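Local coordinates for protein discoidin-2 (Dictyostelium discoideum, PDB 2VM9) that binds galactose and N-acetylgalactosamine as a trimeric, calcium-containing lectin of cell adhesion that may take part in spore coat formation, at residues Y24-F37 against N142-L154. Residues are numbered along the deposited sequence; the frame is centred on the assembly and turned at random.
With PO4 (phosphate ion), chain G.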
loop_
_atom_site.group_PDB
_atom_site.type_symbol
_atom_site.label_atom_id
_atom_site.label_comp_id
_atom_site.label_asym_id
_atom_site.label_seq_id
_atom_site.Cartn_x
_atom_site.Cartn_y
_atom_site.Cartn_z
ATOM N N TYR A 24 25.957 -10.895 -16.228
ATOM C CA TYR A 24 27.171 -10.993 -17.036
ATOM C C TYR A 24 27.854 -9.625 -17.147
ATOM O O TYR A 24 29.086 -9.504 -17.059
ATOM C CB TYR A 24 26.846 -11.530 -18.425
ATOM C CG TYR A 24 28.107 -12.017 -19.062
ATOM C CD1 TYR A 24 28.635 -13.266 -18.709
ATOM C CD2 TYR A 24 28.783 -11.235 -19.992
ATOM C CE1 TYR A 24 29.835 -13.723 -19.267
ATOM C CE2 TYR A 24 29.991 -11.683 -20.563
ATOM C CZ TYR A 24 30.503 -12.916 -20.182
ATOM O OH TYR A 24 31.676 -13.386 -20.756
ATOM N N ASN A 25 27.027 -8.598 -17.345
ATOM C CA ASN A 25 27.391 -7.205 -17.073
ATOM C C ASN A 25 26.082 -6.421 -17.165
ATOM O O ASN A 25 25.012 -7.013 -17.266
ATOM C CB ASN A 25 28.433 -6.673 -18.068
ATOM C CG ASN A 25 28.012 -6.841 -19.508
ATOM O OD1 ASN A 25 26.839 -6.690 -19.854
ATOM N ND2 ASN A 25 28.979 -7.157 -20.370
ATOM N N ALA A 26 26.158 -5.097 -17.075
ATOM C CA ALA A 26 24.920 -4.296 -16.986
ATOM C C ALA A 26 24.136 -4.396 -18.286
ATOM O O ALA A 26 22.915 -4.291 -18.276
ATOM C CB ALA A 26 25.239 -2.815 -16.639
ATOM N N ASP A 27 24.831 -4.593 -19.415
ATOM C CA ASP A 27 24.122 -4.826 -20.668
ATOM C C ASP A 27 23.440 -6.220 -20.772
ATOM O O ASP A 27 22.791 -6.501 -21.764
ATOM C CB ASP A 27 25.023 -4.561 -21.879
ATOM C CG ASP A 27 25.096 -3.094 -22.225
ATOM O OD1 ASP A 27 24.054 -2.414 -22.144
ATOM O OD2 ASP A 27 26.202 -2.657 -22.608
ATOM N N HIS A 28 23.540 -7.034 -19.713
ATOM C CA HIS A 28 22.787 -8.299 -19.614
ATOM C C HIS A 28 21.941 -8.315 -18.324
ATOM O O HIS A 28 21.593 -9.391 -17.815
ATOM C CB HIS A 28 23.753 -9.510 -19.575
ATOM C CG HIS A 28 24.570 -9.686 -20.822
ATOM N ND1 HIS A 28 25.643 -8.876 -21.130
ATOM C CD2 HIS A 28 24.520 -10.632 -21.799
ATOM C CE1 HIS A 28 26.187 -9.281 -22.270
ATOM N NE2 HIS A 28 25.522 -10.343 -22.699
ATOM N N GLY A 29 21.585 -7.130 -17.815
ATOM C CA GLY A 29 20.891 -7.035 -16.511
ATOM C C GLY A 29 19.407 -7.366 -16.547
ATOM O O GLY A 29 18.823 -7.552 -17.627
ATOM N N VAL A 30 18.790 -7.409 -15.365
ATOM C CA VAL A 30 17.355 -7.718 -15.257
ATOM C C VAL A 30 16.475 -6.715 -16.001
ATOM O O VAL A 30 15.352 -7.036 -16.357
ATOM C CB VAL A 30 16.867 -7.815 -13.780
ATOM C CG1 VAL A 30 17.662 -8.876 -12.998
ATOM C CG2 VAL A 30 16.936 -6.443 -13.086
ATOM N N LYS A 31 16.991 -5.508 -16.260
ATOM C CA LYS A 31 16.222 -4.515 -16.995
ATOM C C LYS A 31 15.938 -5.016 -18.438
ATOM O O LYS A 31 15.032 -4.507 -19.118
ATOM C CB LYS A 31 16.973 -3.187 -17.034
ATOM C CG LYS A 31 18.237 -3.233 -17.931
ATOM C CD LYS A 31 18.894 -1.832 -18.053
ATOM C CE LYS A 31 20.003 -1.861 -19.098
ATOM N NZ LYS A 31 19.433 -1.988 -20.515
ATOM N N ASN A 32 16.677 -6.039 -18.876
ATOM C CA ASN A 32 16.476 -6.592 -20.230
ATOM C C ASN A 32 15.685 -7.907 -20.206
ATOM O O ASN A 32 15.718 -8.673 -21.179
ATOM C CB ASN A 32 17.823 -6.836 -20.916
ATOM C CG ASN A 32 18.543 -5.538 -21.279
ATOM O OD1 ASN A 32 18.000 -4.444 -21.092
ATOM N ND2 ASN A 32 19.776 -5.650 -21.765
ATOM N N SER A 33 14.977 -8.152 -19.106
ATOM C CA SER A 33 14.403 -9.483 -18.886
ATOM C C SER A 33 12.909 -9.607 -19.163
ATOM O O SER A 33 12.362 -10.692 -19.007
ATOM C CB SER A 33 14.728 -10.015 -17.473
ATOM O OG SER A 33 13.941 -9.374 -16.466
ATOM N N ILE A 34 12.230 -8.522 -19.508
ATOM C CA ILE A 34 10.784 -8.676 -19.716
ATOM C C ILE A 34 10.467 -9.634 -20.874
ATOM O O ILE A 34 11.164 -9.654 -21.909
ATOM C CB ILE A 34 10.034 -7.341 -19.930
ATOM C CG1 ILE A 34 8.539 -7.604 -19.685
ATOM C CG2 ILE A 34 10.245 -6.805 -21.365
ATOM C CD1 ILE A 34 7.720 -6.353 -19.550
ATOM N N LEU A 35 9.409 -10.415 -20.697
ATOM C CA LEU A 35 8.885 -11.286 -21.754
ATOM C C LEU A 35 8.814 -10.522 -23.071
ATOM O O LEU A 35 8.324 -9.369 -23.097
ATOM C CB LEU A 35 7.480 -11.763 -21.372
ATOM C CG LEU A 35 7.039 -13.046 -22.077
ATOM C CD1 LEU A 35 7.802 -14.259 -21.506
ATOM C CD2 LEU A 35 5.543 -13.205 -21.893
ATOM N N ASN A 36 9.315 -11.152 -24.142
ATOM C CA ASN A 36 9.303 -10.602 -25.514
ATOM C C ASN A 36 10.193 -9.362 -25.735
ATOM O O ASN A 36 10.125 -8.693 -26.790
ATOM C CB ASN A 36 7.862 -10.331 -25.979
ATOM C CG ASN A 36 7.067 -11.607 -26.185
ATOM O OD1 ASN A 36 7.568 -12.575 -26.764
ATOM N ND2 ASN A 36 5.818 -11.609 -25.730
ATOM N N PHE A 37 11.024 -9.063 -24.739
ATOM C CA PHE A 37 11.980 -7.974 -24.864
ATOM C C PHE A 37 12.774 -8.141 -26.140
ATOM O O PHE A 37 13.309 -9.220 -26.415
ATOM C CB PHE A 37 12.960 -7.898 -23.680
ATOM C CG PHE A 37 13.985 -6.794 -23.854
ATOM C CD1 PHE A 37 13.625 -5.453 -23.719
ATOM C CD2 PHE A 37 15.285 -7.088 -24.211
ATOM C CE1 PHE A 37 14.590 -4.417 -23.947
ATOM C CE2 PHE A 37 16.240 -6.082 -24.423
ATOM C CZ PHE A 37 15.899 -4.750 -24.274
ATOM N N ASN A 142 20.601 -24.204 -21.237
ATOM C CA ASN A 142 21.309 -24.443 -22.490
ATOM C C ASN A 142 22.238 -23.273 -22.693
ATOM O O ASN A 142 21.772 -22.142 -22.867
ATOM C CB ASN A 142 20.358 -24.531 -23.694
ATOM C CG ASN A 142 21.131 -24.645 -24.995
ATOM O OD1 ASN A 142 20.795 -23.973 -25.910
ATOM N ND2 ASN A 142 22.027 -25.531 -25.107
ATOM N N ASN A 143 23.539 -23.559 -22.671
ATOM C CA ASN A 143 24.610 -22.584 -22.932
ATOM C C ASN A 143 24.868 -21.515 -21.866
ATOM O O ASN A 143 26.013 -21.251 -21.520
ATOM C CB ASN A 143 24.443 -21.928 -24.315
ATOM C CG ASN A 143 24.858 -22.892 -25.430
ATOM O OD1 ASN A 143 25.723 -23.723 -25.197
ATOM N ND2 ASN A 143 24.253 -22.789 -26.612
ATOM N N HIS A 144 23.810 -20.890 -21.373
ATOM C CA HIS A 144 23.970 -19.854 -20.338
ATOM C C HIS A 144 22.658 -19.659 -19.618
ATOM O O HIS A 144 21.609 -19.913 -20.189
ATOM C CB HIS A 144 24.376 -18.520 -20.989
ATOM C CG HIS A 144 25.104 -17.605 -20.053
ATOM N ND1 HIS A 144 26.477 -17.601 -19.942
ATOM C CD2 HIS A 144 24.648 -16.697 -19.163
ATOM C CE1 HIS A 144 26.843 -16.705 -19.043
ATOM N NE2 HIS A 144 25.747 -16.154 -18.543
ATOM N N ILE A 145 22.722 -19.179 -18.377
ATOM C CA ILE A 145 21.521 -18.825 -17.643
ATOM C C ILE A 145 21.078 -17.461 -18.201
ATOM O O ILE A 145 21.579 -16.416 -17.798
ATOM C CB ILE A 145 21.784 -18.759 -16.144
ATOM C CG1 ILE A 145 22.177 -20.154 -15.631
ATOM C CG2 ILE A 145 20.541 -18.210 -15.408
ATOM C CD1 ILE A 145 22.734 -20.147 -14.184
ATOM N N SER A 146 20.157 -17.518 -19.152
ATOM C CA SER A 146 19.627 -16.335 -19.813
ATOM C C SER A 146 18.127 -16.546 -19.951
ATOM O O SER A 146 17.665 -17.615 -20.381
ATOM C CB SER A 146 20.263 -16.134 -21.209
ATOM O OG SER A 146 21.681 -15.975 -21.127
ATOM N N LEU A 147 17.343 -15.528 -19.589
ATOM C CA LEU A 147 15.904 -15.698 -19.700
ATOM C C LEU A 147 15.196 -14.365 -19.822
ATOM O O LEU A 147 15.752 -13.295 -19.480
ATOM C CB LEU A 147 15.319 -16.490 -18.517
ATOM C CG LEU A 147 15.371 -15.763 -17.155
ATOM C CD1 LEU A 147 14.159 -14.861 -16.938
ATOM C CD2 LEU A 147 15.489 -16.746 -16.007
ATOM N N ARG A 148 13.966 -14.453 -20.319
ATOM C CA ARG A 148 12.998 -13.376 -20.231
ATOM C C ARG A 148 11.770 -13.977 -19.549
ATOM O O ARG A 148 11.581 -15.186 -19.581
ATOM C CB ARG A 148 12.634 -12.831 -21.613
ATOM C CG ARG A 148 13.792 -12.075 -22.275
ATOM C CD ARG A 148 13.458 -11.745 -23.754
ATOM N NE ARG A 148 13.534 -12.980 -24.551
ATOM C CZ ARG A 148 13.130 -13.087 -25.817
ATOM N NH1 ARG A 148 12.612 -12.023 -26.454
ATOM N NH2 ARG A 148 13.209 -14.264 -26.446
ATOM N N TRP A 149 10.962 -13.133 -18.903
ATOM C CA TRP A 149 9.864 -13.644 -18.097
ATOM C C TRP A 149 8.835 -12.574 -17.799
ATOM O O TRP A 149 9.080 -11.371 -18.011
ATOM C CB TRP A 149 10.372 -14.265 -16.781
ATOM C CG TRP A 149 10.991 -13.296 -15.809
ATOM C CD1 TRP A 149 11.746 -12.171 -16.092
ATOM C CD2 TRP A 149 10.915 -13.379 -14.387
ATOM N NE1 TRP A 149 12.129 -11.555 -14.902
ATOM C CE2 TRP A 149 11.658 -12.298 -13.854
ATOM C CE3 TRP A 149 10.312 -14.286 -13.503
ATOM C CZ2 TRP A 149 11.777 -12.083 -12.470
ATOM C CZ3 TRP A 149 10.439 -14.084 -12.148
ATOM C CH2 TRP A 149 11.181 -12.990 -11.639
ATOM N N GLU A 150 7.688 -13.040 -17.318
ATOM C CA GLU A 150 6.651 -12.166 -16.824
ATOM C C GLU A 150 5.946 -12.889 -15.689
ATOM O O GLU A 150 5.908 -14.133 -15.631
ATOM C CB GLU A 150 5.678 -11.794 -17.944
ATOM C CG GLU A 150 4.519 -10.842 -17.528
ATOM C CD GLU A 150 5.026 -9.525 -16.924
ATOM O OE1 GLU A 150 4.965 -8.497 -17.623
ATOM O OE2 GLU A 150 5.456 -9.520 -15.750
ATOM N N LEU A 151 5.432 -12.095 -14.757
ATOM C CA LEU A 151 4.693 -12.612 -13.616
ATOM C C LEU A 151 3.323 -12.017 -13.707
ATOM O O LEU A 151 3.204 -10.795 -13.862
ATOM C CB LEU A 151 5.368 -12.119 -12.330
ATOM C CG LEU A 151 6.652 -12.862 -11.948
ATOM C CD1 LEU A 151 7.431 -12.062 -10.931
ATOM C CD2 LEU A 151 6.325 -14.308 -11.425
ATOM N N TYR A 152 2.295 -12.868 -13.579
ATOM C CA TYR A 152 0.888 -12.448 -13.730
ATOM C C TYR A 152 0.198 -12.514 -12.375
ATOM O O TYR A 152 0.326 -13.510 -11.666
ATOM C CB TYR A 152 0.144 -13.320 -14.742
ATOM C CG TYR A 152 0.780 -13.219 -16.088
ATOM C CD1 TYR A 152 0.418 -12.195 -16.963
ATOM C CD2 TYR A 152 1.787 -14.114 -16.463
ATOM C CE1 TYR A 152 1.019 -12.052 -18.182
ATOM C CE2 TYR A 152 2.412 -13.992 -17.707
ATOM C CZ TYR A 152 2.002 -12.972 -18.566
ATOM O OH TYR A 152 2.580 -12.791 -19.772
ATOM N N ALA A 153 -0.500 -11.436 -12.021
ATOM C CA ALA A 153 -1.147 -11.370 -10.708
ATOM C C ALA A 153 -2.611 -10.969 -10.873
ATOM O O ALA A 153 -2.998 -10.378 -11.884
ATOM C CB ALA A 153 -0.413 -10.343 -9.793
ATOM N N LEU A 154 -3.434 -11.285 -9.875
ATOM C CA LEU A 154 -4.797 -10.764 -9.895
ATOM C C LEU A 154 -4.778 -9.243 -9.842
ATOM O O LEU A 154 -3.950 -8.672 -9.166
ATOM C CB LEU A 154 -5.580 -11.262 -8.685
ATOM C CG LEU A 154 -5.828 -12.768 -8.643
ATOM C CD1 LEU A 154 -6.578 -13.120 -7.346
ATOM C CD2 LEU A 154 -6.622 -13.186 -9.895
HETATM P P PO4 G . 27.078 -11.344 -25.659
HETATM O O1 PO4 G . 27.883 -12.598 -25.959
HETATM O O2 PO4 G . 26.044 -11.629 -24.720
HETATM O O3 PO4 G . 26.502 -10.857 -26.972
HETATM O O4 PO4 G . 28.027 -10.268 -25.189
#
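The indole of Trp-149 meets Ser-33 at its edge: Ser-33 O lies in the ring plane, 3.3 Å from CD1, and NE1 gives a weak hydrogen bond to Ser-33 OG. That hydroxyl is fixed by the hydrogen bond it donates to Val-30 O. Trp-149 CG sits between backbone N and carbonyl carbon (chi1 66°), which swings the pyrrole edge back to the loop although CB points away from it. The guanidinium of Arg-148 offers NH1 to Phe-37 O at 2.9 Å, with the oxygen 27° out of its plane; the bend at chi3 carries it there, while NE is hydrogen-bonded to Gly-80 O, and NH2 to Arg-117 O and Asn-118 OD1. Asn-32 CA sits over the centre of one face of Phe-37, and Glu-150 CG over one face of Tyr-152, toward the rim. Farther along, the rings of Tyr-24 and His-144 meet obliquely, planes at 79°.

The backbones form a single bridge, Ile-34 with Trp-149: Trp-149 N donates a hydrogen bond to Ser-33 O (2.8 Å) and Leu-35 N one to Trp-149 O (2.9 Å). Leu-35 CB packs on Glu-150 CB at 3.9 Å, and its CD2 reaches Tyr-152 OH.

Thus the loop between strands 17-20 and 52-53, which runs on to the calcium ligands Asn-39, Ser-40 and Asp-47, lies along strand 146-153 of the discoidin-domain beta-sandwich; strand 70-79 pairs with that same strand, and Trp-149 also packs on Leu-18 of strand 17-20 and on Ile-136 of strand 133-142.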